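Local coordinates for protein DNA polymerase (Bacillus phage phi29, PDB 2PY5) that replicates the viral DNA by protein-primed, strand-displacing synthesis with high processivity and fidelity, and proofreads it with a 3'-5' exonuclease, at residues 245-250 against 484-489; 446-451 against 460-465; 66-71 against 563-568. The protein carries 2 engineered substitutions. All coordinates share one frame; numbering follows the deposited sequence. Where two conformers were deposited one is given.

Contact 1. Residues 245-250 against 484-489; sequences GMVFDV and AHESTF. With EDO (1,2-ethanediol), chain B.
Two consecutive residues, Glu486 and Ser487, sit opposite the single residue Val247 across this antiparallel strand pair, the classic beta bulge, in which one carbonyl serves two amides. Val247 O receives Glu486 N at 2.8 Å and, weakly, Ser487 N at 3.4 Å. The amide of Val247 gives a straighter bond (168°) to Ser487 O. Past the bulge the register has moved by one, so Phe248 pairs with His485 and Asp249 with Ala484. These strands belong to the palm sheet of a B-family polymerase, and 245-250 ends in Asp249 and Val250, which bind the catalytic magnesium. Met246 CE sits over one face of the His485 ring, 3.5 Å from its centroid; on the opposite face, toward the rim, lies C1 of an ethanediol, probably from the crystallisation liquor. Val247 O meets the ring edge in plane. His485 NE2 makes a bent bond (131°) to Thr488 OG1 at 2.9 Å, near the ring plane, which may restrict the ring's rotation. Near the other end, Gly245 CA makes a CH-pi contact 3.6 Å from the Phe489 centroid. The extended Glu486 side chain runs alongside Val247 and brings OE2 to 2.8 Å from Asp249 OD2, the two carboxylate planes nearly perpendicular (88°).

Contact 2. Residues 446-451 against 460-465; sequences QACYDR and IHLTGT
Arg451 presents NE and NH2, along one side of its guanidinium, to the same oxygen: both donate to Thr463 O, at 2.8 and 2.9 Å, and that oxygen lies only 6° out of the guanidinium plane, at the edge of the group. A turn at chi3 (60°) places NE for this approach. NH2 also donates to Glu466 O, a second bond that should limit the group's rotation. The backbone answers in the reverse sense: Thr463 N donates to Arg451 O at 2.9 Å with an N-H...O angle of 160°. The same Arg451 oxygen receives a CA-H...O contact from Leu462 CA at 3.2 Å. A carbon-to-hydroxyl contact lies beside these bonds, with Arg451 CB 3.6 Å from Thr463 OG1.

Topologically, the contact joins the turn after helix 427-447 to the second strand of the hairpin 452-456/459-463. That hairpin carries the YCDTD motif, whose Asp456 and Asp458 belong to the catalytic metal site of the palm. Within the turn itself, Arg451 N bonds back to Cys448 O.

Water-mediated contact adds one bridge, in which a water donates to Asp450 O and lies 2.7 Å from Thr463 OG1. The apolar part centres on Leu462, whose two methyls divide the work. CD2 packs on Cys448 CB at 3.8 Å, while CD1 lies loosely over one face of the Arg451 guanidinium, near its rim, 4.2 Å from the plane. Pro468 packs against both Arg451 and Leu462, and Met246 of the neighbouring strand touches the arginine side chain.

Contact 3. Residues 66-71 against 563-568; sequences AGAFII and GGVVLV. Engineered in segment 66-71: Ala66 (natural residue Asp). With nucleotides of chain A.
The Phe69 ring carries Gly564 CA over the centre of one face, 3.9 Å from the centroid and 6° off the ring normal, a well-centred CH-pi contact. Ala66 O, from the same helix, lies in plane at the ring edge. Two carbonyls of 563-568 approach obliquely: Gly563 O is 3.3 Å from Phe69 CD2 and Val565 O is 3.4 Å from Phe69 CZ. Further round the side chain are Phe13, Thr15 and Cys22, together with the ring of Phe65, whose plane is inclined at about 55°. CG stands anti to the carbonyl carbon (chi1 -67°); the ring then lies against Gly564, whose bare CA allows the close approach.

Beside it, Ala68 CB meets Val565 CG2 at 3.6 Å. One water donates to both Phe69 O and Gly563 O, joining the two backbones indirectly. Helix 63-76 of the exonuclease domain thus packs against the start of strand 564-573 in the C-terminal hairpin. Phe69 is a site of interaction with the terminal protein, and residues 563-575 take part in binding DNA and that protein. Ala66 is engineered in place of the natural Asp.

Farther along the strand, Leu567 CD1 sits between two thymines, against a face of each, 3.7 Å from both DT7 N1 and DT6 C2 of chain A. Since the segments share no direct hydrogen bond, their attachment rests on shape, dispersion and one water bridge, while Leu567 of the same strand gives the thymines an apolar contact.

Contacts 1 and 2 are continuous parts of the palm: their centres are 10 Å apart, and strand 241-250 lies between 459-463 and 483-489. The probable hydrogen bonds Met246 O to Leu462 N (2.8 Å) and Phe248 O to Ile460 N (2.9 Å) join them. The Asp249 side chain is about 3 Å from that of Asp458, another ligand of the catalytic magnesium. Contact 3 joins the exonuclease domain to the C-terminal hairpin, on the opposite side of the chain's centre, 42 Å from contact 1 and 47 Å from contact 2 between centres. The bound single strand touches contact 3, whereas nearest atoms of contacts 1 and 2 stay about 16 and 15 Å from it.

Contact 1. Residues 245-250 against 484-489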
loop_
_atom_site.group_PDB
_atom_site.type_symbol
_atom_site.label_atom_id
_atom_site.label_comp_id
_atom_site.label_asym_id
_atom_site.label_seq_id
_atom_site.Cartn_x
_atom_site.Cartn_y
_atom_site.Cartn_z
ATOM N N GLY F 245 26.480 0.502 -12.701
ATOM C CA GLY F 245 25.377 1.427 -12.847
ATOM C C GLY F 245 25.041 2.077 -11.528
ATOM O O GLY F 245 25.713 1.843 -10.522
ATOM N N MET F 246 24.003 2.891 -11.521
ATOM C CA MET F 246 23.687 3.669 -10.335
ATOM C C MET F 246 22.195 3.918 -10.259
ATOM O O MET F 246 21.495 3.857 -11.269
ATOM C CB MET F 246 24.481 4.998 -10.347
ATOM C CG MET F 246 24.096 5.948 -11.469
ATOM S SD MET F 246 25.286 7.283 -11.772
ATOM C CE MET F 246 25.729 7.768 -10.103
ATOM N N VAL F 247 21.734 4.206 -9.043
ATOM C CA VAL F 247 20.311 4.431 -8.772
ATOM C C VAL F 247 20.130 5.785 -8.115
ATOM O O VAL F 247 20.832 6.118 -7.188
ATOM C CB VAL F 247 19.780 3.346 -7.828
ATOM C CG1 VAL F 247 18.321 3.582 -7.464
ATOM C CG2 VAL F 247 19.962 1.959 -8.477
ATOM N N PHE F 248 19.152 6.538 -8.616
ATOM C CA PHE F 248 18.714 7.787 -8.012
ATOM C C PHE F 248 17.279 7.619 -7.552
ATOM O O PHE F 248 16.481 7.005 -8.255
ATOM C CB PHE F 248 18.778 8.910 -9.026
ATOM C CG PHE F 248 20.170 9.241 -9.480
ATOM C CD1 PHE F 248 20.718 8.622 -10.597
ATOM C CD2 PHE F 248 20.930 10.188 -8.803
ATOM C CE1 PHE F 248 21.995 8.937 -11.021
ATOM C CE2 PHE F 248 22.199 10.511 -9.235
ATOM C CZ PHE F 248 22.733 9.862 -10.348
ATOM N N ASP F 249 16.961 8.203 -6.388
ATOM C CA ASP F 249 15.640 8.100 -5.799
ATOM C C ASP F 249 15.206 9.490 -5.335
ATOM O O ASP F 249 15.941 10.142 -4.610
ATOM C CB ASP F 249 15.711 7.121 -4.627
ATOM C CG ASP F 249 14.363 6.715 -4.097
ATOM O OD1 ASP F 249 13.327 7.189 -4.602
ATOM O OD2 ASP F 249 14.343 5.884 -3.161
ATOM N N VAL F 250 14.012 9.925 -5.745
ATOM C CA VAL F 250 13.521 11.231 -5.286
ATOM C C VAL F 250 13.345 11.186 -3.761
ATOM O O VAL F 250 12.857 10.201 -3.214
ATOM C CB VAL F 250 12.197 11.606 -5.957
ATOM C CG1 VAL F 250 11.696 12.971 -5.437
ATOM C CG2 VAL F 250 12.343 11.610 -7.475
ATOM N N ALA F 484 18.180 11.824 -4.825
ATOM C CA ALA F 484 19.344 11.349 -4.072
ATOM C C ALA F 484 20.045 10.302 -4.911
ATOM O O ALA F 484 19.404 9.430 -5.483
ATOM C CB ALA F 484 18.916 10.729 -2.758
ATOM N N HIS F 485 21.367 10.375 -4.964
ATOM C CA HIS F 485 22.157 9.261 -5.472
ATOM C C HIS F 485 22.142 8.207 -4.368
ATOM O O HIS F 485 22.789 8.353 -3.318
ATOM C CB HIS F 485 23.571 9.711 -5.818
ATOM C CG HIS F 485 24.465 8.598 -6.280
ATOM N ND1 HIS F 485 25.842 8.719 -6.303
ATOM C CD2 HIS F 485 24.185 7.342 -6.717
ATOM C CE1 HIS F 485 26.365 7.589 -6.754
ATOM N NE2 HIS F 485 25.386 6.733 -6.991
ATOM N N GLU F 486 21.376 7.157 -4.597
ATOM C CA GLU F 486 21.067 6.182 -3.576
ATOM C C GLU F 486 22.126 5.093 -3.482
ATOM O O GLU F 486 22.471 4.651 -2.376
ATOM C CB GLU F 486 19.711 5.560 -3.888
ATOM C CG GLU F 486 19.208 4.568 -2.877
ATOM C CD GLU F 486 17.758 4.282 -3.100
ATOM O OE1 GLU F 486 17.450 3.358 -3.891
ATOM O OE2 GLU F 486 16.916 5.015 -2.525
ATOM N N SER F 487 22.604 4.631 -4.637
ATOM C CA SER F 487 23.542 3.522 -4.665
ATOM C C SER F 487 24.235 3.432 -5.998
ATOM O O SER F 487 23.835 4.075 -6.985
ATOM C CB SER F 487 22.827 2.203 -4.396
ATOM O OG SER F 487 21.872 1.959 -5.393
ATOM N N THR F 488 25.304 2.645 -6.000
ATOM C CA THR F 488 26.035 2.291 -7.216
ATOM C C THR F 488 26.276 0.799 -7.185
ATOM O O THR F 488 26.597 0.256 -6.133
ATOM C CB THR F 488 27.373 3.040 -7.298
ATOM O OG1 THR F 488 27.135 4.450 -7.160
ATOM C CG2 THR F 488 28.111 2.748 -8.613
ATOM N N PHE F 489 26.077 0.137 -8.332
ATOM C CA PHE F 489 26.273 -1.310 -8.413
ATOM C C PHE F 489 27.392 -1.710 -9.372
ATOM O O PHE F 489 27.742 -0.971 -10.295
ATOM C CB PHE F 489 24.947 -2.046 -8.730
ATOM C CG PHE F 489 24.245 -1.597 -10.009
ATOM C CD1 PHE F 489 24.625 -2.097 -11.256
ATOM C CD2 PHE F 489 23.144 -0.753 -9.943
ATOM C CE1 PHE F 489 23.945 -1.728 -12.411
ATOM C CE2 PHE F 489 22.463 -0.390 -11.081
ATOM C CZ PHE F 489 22.886 -0.891 -12.329
HETATM C C1 EDO B . 26.252 5.901 -3.381
HETATM O O1 EDO B . 25.308 6.693 -2.654
HETATM C C2 EDO B . 27.616 6.582 -3.368
HETATM O O2 EDO B . 27.940 7.069 -2.055
#

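Contact 2. Residues 446-451 against 460-465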
loop_
_atom_site.group_PDB
_atom_site.type_symbol
_atom_site.label_atom_id
_atom_site.label_comp_id
_atom_site.label_asym_id
_atom_site.label_seq_id
_atom_site.Cartn_x
_atom_site.Cartn_y
_atom_site.Cartn_z
ATOM N N GLN F 446 14.024 10.581 -19.167
ATOM C CA GLN F 446 14.134 11.004 -20.553
ATOM C C GLN F 446 15.385 11.860 -20.783
ATOM O O GLN F 446 16.065 11.725 -21.795
ATOM C CB GLN F 446 12.888 11.763 -20.981
ATOM C CG GLN F 446 12.856 12.150 -22.441
ATOM C CD GLN F 446 12.887 10.949 -23.361
ATOM O OE1 GLN F 446 12.059 10.036 -23.220
ATOM N NE2 GLN F 446 13.818 10.935 -24.310
ATOM N N ALA F 447 15.691 12.721 -19.814
ATOM C CA ALA F 447 16.917 13.528 -19.867
ATOM C C ALA F 447 18.166 12.664 -19.908
ATOM O O ALA F 447 19.211 13.086 -20.439
ATOM C CB ALA F 447 16.974 14.454 -18.673
ATOM N N CYS F 448 18.059 11.467 -19.312
ATOM C CA CYS F 448 19.147 10.495 -19.245
ATOM C C CYS F 448 18.912 9.315 -20.181
ATOM O O CYS F 448 19.356 8.196 -19.894
ATOM C CB CYS F 448 19.279 9.984 -17.809
ATOM S SG CYS F 448 19.615 11.275 -16.580
ATOM N N TYR F 449 18.212 9.552 -21.291
ATOM C CA TYR F 449 17.786 8.466 -22.169
ATOM C C TYR F 449 18.904 7.535 -22.617
ATOM O O TYR F 449 18.683 6.331 -22.747
ATOM C CB TYR F 449 17.054 9.019 -23.398
ATOM C CG TYR F 449 16.462 7.940 -24.276
ATOM C CD1 TYR F 449 15.277 7.303 -23.920
ATOM C CD2 TYR F 449 17.093 7.549 -25.444
ATOM C CE1 TYR F 449 14.726 6.304 -24.706
ATOM C CE2 TYR F 449 16.542 6.553 -26.255
ATOM C CZ TYR F 449 15.361 5.933 -25.871
ATOM O OH TYR F 449 14.810 4.942 -26.659
ATOM N N ASP F 450 20.099 8.085 -22.856
ATOM C CA ASP F 450 21.234 7.279 -23.331
ATOM C C ASP F 450 21.745 6.240 -22.322
ATOM O O ASP F 450 22.478 5.327 -22.694
ATOM C CB ASP F 450 22.391 8.173 -23.819
ATOM C CG ASP F 450 22.915 9.148 -22.747
ATOM O OD1 ASP F 450 23.863 9.902 -23.063
ATOM O OD2 ASP F 450 22.404 9.193 -21.619
ATOM N N ARG F 451 21.345 6.399 -21.057
ATOM C CA ARG F 451 21.818 5.543 -19.963
ATOM C C ARG F 451 20.683 4.875 -19.189
ATOM O O ARG F 451 20.942 4.087 -18.305
ATOM C CB ARG F 451 22.676 6.380 -19.011
ATOM C CG ARG F 451 23.986 6.864 -19.641
ATOM C CD ARG F 451 24.693 7.862 -18.730
ATOM N NE ARG F 451 25.024 7.279 -17.428
ATOM C CZ ARG F 451 25.603 7.935 -16.424
ATOM N NH1 ARG F 451 25.918 9.220 -16.557
ATOM N NH2 ARG F 451 25.856 7.306 -15.284
ATOM N N ILE F 460 15.147 6.085 -10.649
ATOM C CA ILE F 460 15.691 5.803 -11.981
ATOM C C ILE F 460 17.041 5.097 -11.836
ATOM O O ILE F 460 17.859 5.432 -10.990
ATOM C CB ILE F 460 15.833 7.060 -12.872
ATOM C CG1 ILE F 460 16.790 8.097 -12.274
ATOM C CG2 ILE F 460 14.437 7.667 -13.116
ATOM C CD1 ILE F 460 16.980 9.324 -13.178
ATOM N N HIS F 461 17.246 4.094 -12.676
ATOM C CA HIS F 461 18.453 3.277 -12.661
ATOM C C HIS F 461 19.166 3.512 -13.981
ATOM O O HIS F 461 18.545 3.359 -15.042
ATOM C CB HIS F 461 18.095 1.792 -12.575
ATOM C CG HIS F 461 17.342 1.396 -11.338
ATOM N ND1 HIS F 461 17.484 0.149 -10.764
ATOM C CD2 HIS F 461 16.427 2.052 -10.585
ATOM C CE1 HIS F 461 16.697 0.061 -9.710
ATOM N NE2 HIS F 461 16.042 1.202 -9.574
ATOM N N LEU F 462 20.457 3.847 -13.917
ATOM C CA LEU F 462 21.265 4.195 -15.094
ATOM C C LEU F 462 22.474 3.275 -15.208
ATOM O O LEU F 462 23.026 2.833 -14.204
ATOM C CB LEU F 462 21.805 5.625 -14.967
ATOM C CG LEU F 462 20.838 6.785 -14.723
ATOM C CD1 LEU F 462 21.615 8.103 -14.762
ATOM C CD2 LEU F 462 19.708 6.786 -15.722
ATOM N N THR F 463 22.930 3.054 -16.441
ATOM C CA THR F 463 24.262 2.493 -16.649
ATOM C C THR F 463 25.327 3.539 -16.267
ATOM O O THR F 463 25.058 4.744 -16.250
ATOM C CB THR F 463 24.484 2.061 -18.106
ATOM O OG1 THR F 463 24.319 3.191 -18.970
ATOM C CG2 THR F 463 23.506 0.957 -18.517
ATOM N N GLY F 464 26.530 3.084 -15.936
ATOM C CA GLY F 464 27.609 3.994 -15.547
ATOM C C GLY F 464 27.532 4.492 -14.115
ATOM O O GLY F 464 26.508 4.349 -13.445
ATOM N N THR F 465 28.614 5.119 -13.650
ATOM C CA THR F 465 28.715 5.491 -12.235
ATOM C C THR F 465 28.893 6.998 -11.967
ATOM O O THR F 465 28.977 7.397 -10.810
ATOM C CB THR F 465 29.855 4.724 -11.563
ATOM O OG1 THR F 465 31.096 5.154 -12.113
ATOM C CG2 THR F 465 29.686 3.223 -11.774
HETATM O O HOH W 1 24.013 2.712 -21.619
#

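Contact 3. Residues 66-71 against 563-568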
loop_
_atom_site.group_PDB
_atom_site.type_symbol
_atom_site.label_atom_id
_atom_site.label_comp_id
_atom_site.label_asym_id
_atom_site.label_seq_id
_atom_site.Cartn_x
_atom_site.Cartn_y
_atom_site.Cartn_z
ATOM N N ALA F 66 -7.052 -14.034 10.362
ATOM C CA ALA F 66 -7.732 -14.444 11.600
ATOM C C ALA F 66 -9.251 -14.350 11.479
ATOM O O ALA F 66 -9.974 -15.193 11.995
ATOM C CB ALA F 66 -7.250 -13.590 12.792
ATOM N N GLY F 67 -9.729 -13.304 10.807
ATOM C CA GLY F 67 -11.144 -13.075 10.589
ATOM C C GLY F 67 -11.886 -14.245 9.992
ATOM O O GLY F 67 -13.050 -14.465 10.320
ATOM N N ALA F 68 -11.235 -14.989 9.101
ATOM C CA ALA F 68 -11.853 -16.189 8.516
ATOM C C ALA F 68 -12.226 -17.200 9.591
ATOM O O ALA F 68 -13.310 -17.793 9.543
ATOM C CB ALA F 68 -10.932 -16.820 7.498
ATOM N N PHE F 69 -11.344 -17.359 10.570
ATOM C CA PHE F 69 -11.571 -18.283 11.668
ATOM C C PHE F 69 -12.715 -17.818 12.561
ATOM O O PHE F 69 -13.556 -18.623 12.985
ATOM C CB PHE F 69 -10.281 -18.532 12.461
ATOM C CG PHE F 69 -9.241 -19.264 11.674
ATOM C CD1 PHE F 69 -8.413 -18.591 10.767
ATOM C CD2 PHE F 69 -9.100 -20.639 11.790
ATOM C CE1 PHE F 69 -7.474 -19.299 10.010
ATOM C CE2 PHE F 69 -8.157 -21.302 11.057
ATOM C CZ PHE F 69 -7.341 -20.634 10.182
ATOM N N ILE F 70 -12.764 -16.507 12.822
ATOM C CA ILE F 70 -13.799 -15.911 13.644
ATOM C C ILE F 70 -15.166 -16.060 13.006
ATOM O O ILE F 70 -16.123 -16.454 13.664
ATOM C CB ILE F 70 -13.459 -14.418 13.904
ATOM C CG1 ILE F 70 -12.250 -14.302 14.823
ATOM C CG2 ILE F 70 -14.644 -13.647 14.481
ATOM C CD1 ILE F 70 -11.632 -12.946 14.836
ATOM N N ILE F 71 -15.265 -15.759 11.712
ATOM C CA ILE F 71 -16.551 -15.860 11.008
ATOM C C ILE F 71 -17.010 -17.324 10.888
ATOM O O ILE F 71 -18.201 -17.616 11.063
ATOM C CB ILE F 71 -16.556 -15.096 9.673
ATOM C CG1 ILE F 71 -16.383 -13.598 9.945
ATOM C CG2 ILE F 71 -17.892 -15.293 8.946
ATOM C CD1 ILE F 71 -16.316 -12.755 8.683
ATOM N N GLY F 563 -13.606 -24.129 8.447
ATOM C CA GLY F 563 -12.913 -23.669 9.644
ATOM C C GLY F 563 -12.116 -22.396 9.502
ATOM O O GLY F 563 -11.950 -21.657 10.460
ATOM N N GLY F 564 -11.599 -22.114 8.312
ATOM C CA GLY F 564 -10.821 -20.923 8.121
ATOM C C GLY F 564 -10.042 -20.906 6.831
ATOM O O GLY F 564 -10.512 -21.389 5.807
ATOM N N VAL F 565 -8.824 -20.404 6.907
ATOM C CA VAL F 565 -7.943 -20.254 5.752
ATOM C C VAL F 565 -6.687 -21.089 5.989
ATOM O O VAL F 565 -6.084 -20.997 7.055
ATOM C CB VAL F 565 -7.522 -18.778 5.500
ATOM C CG1 VAL F 565 -6.327 -18.689 4.526
ATOM C CG2 VAL F 565 -8.697 -17.980 4.964
ATOM N N VAL F 566 -6.305 -21.875 4.983
ATOM C CA VAL F 566 -4.985 -22.504 4.943
ATOM C C VAL F 566 -4.135 -21.801 3.899
ATOM O O VAL F 566 -4.598 -21.533 2.793
ATOM C CB VAL F 566 -5.079 -24.002 4.603
ATOM C CG1 VAL F 566 -3.690 -24.602 4.363
ATOM C CG2 VAL F 566 -5.795 -24.721 5.709
ATOM N N LEU F 567 -2.892 -21.513 4.258
ATOM C CA LEU F 567 -1.908 -20.959 3.345
ATOM C C LEU F 567 -1.194 -22.142 2.718
ATOM O O LEU F 567 -0.415 -22.829 3.382
ATOM C CB LEU F 567 -0.935 -20.064 4.099
ATOM C CG LEU F 567 -1.602 -18.823 4.714
ATOM C CD1 LEU F 567 -0.632 -18.036 5.576
ATOM C CD2 LEU F 567 -2.144 -17.959 3.589
ATOM N N VAL F 568 -1.548 -22.437 1.472
ATOM C CA VAL F 568 -0.997 -23.581 0.748
ATOM C C VAL F 568 0.195 -23.108 -0.052
ATOM O O VAL F 568 0.110 -22.086 -0.732
ATOM C CB VAL F 568 -2.049 -24.163 -0.216
ATOM C CG1 VAL F 568 -1.474 -25.317 -1.033
ATOM C CG2 VAL F 568 -3.270 -24.624 0.550
ATOM P P DT A 7 1.419 -15.451 11.681
ATOM O OP1 DT A 7 1.476 -15.276 13.141
ATOM O OP2 DT A 7 2.654 -15.354 10.876
ATOM O "O5'" DT A 7 0.793 -16.874 11.310
ATOM C "C5'" DT A 7 -0.476 -17.274 11.803
ATOM C "C4'" DT A 7 -0.758 -18.675 11.291
ATOM O "O4'" DT A 7 -0.736 -18.668 9.850
ATOM C "C3'" DT A 7 0.260 -19.749 11.680
ATOM O "O3'" DT A 7 -0.004 -20.323 12.967
ATOM C "C2'" DT A 7 0.023 -20.774 10.581
ATOM C "C1'" DT A 7 -0.274 -19.915 9.364
ATOM N N1 DT A 7 0.912 -19.689 8.462
ATOM C C2 DT A 7 1.174 -20.646 7.514
ATOM O O2 DT A 7 0.506 -21.655 7.379
ATOM N N3 DT A 7 2.253 -20.387 6.714
ATOM C C4 DT A 7 3.078 -19.283 6.765
ATOM O O4 DT A 7 4.031 -19.153 5.988
ATOM C C5 DT A 7 2.753 -18.313 7.781
ATOM C C7 DT A 7 3.583 -17.072 7.922
ATOM C C6 DT A 7 1.696 -18.548 8.578
ATOM P P DT A 6 2.561 -10.487 8.952
ATOM O OP1 DT A 6 2.668 -9.872 10.269
ATOM O OP2 DT A 6 3.722 -11.104 8.301
ATOM O "O5'" DT A 6 1.500 -11.693 9.029
ATOM C "C5'" DT A 6 0.341 -11.582 9.839
ATOM C "C4'" DT A 6 -0.514 -12.797 9.567
ATOM O "O4'" DT A 6 -0.938 -12.828 8.194
ATOM C "C3'" DT A 6 0.230 -14.112 9.772
ATOM O "O3'" DT A 6 0.247 -14.491 11.146
ATOM C "C2'" DT A 6 -0.560 -15.063 8.883
ATOM C "C1'" DT A 6 -1.125 -14.170 7.784
ATOM N N1 DT A 6 -0.443 -14.312 6.464
ATOM C C2 DT A 6 -1.226 -14.398 5.340
ATOM O O2 DT A 6 -2.440 -14.366 5.358
ATOM N N3 DT A 6 -0.516 -14.532 4.173
ATOM C C4 DT A 6 0.862 -14.567 4.028
ATOM O O4 DT A 6 1.388 -14.680 2.924
ATOM C C5 DT A 6 1.619 -14.440 5.247
ATOM C C7 DT A 6 3.111 -14.464 5.219
ATOM C C6 DT A 6 0.937 -14.321 6.403
HETATM O O HOH W 2 -12.853 -21.409 13.009
#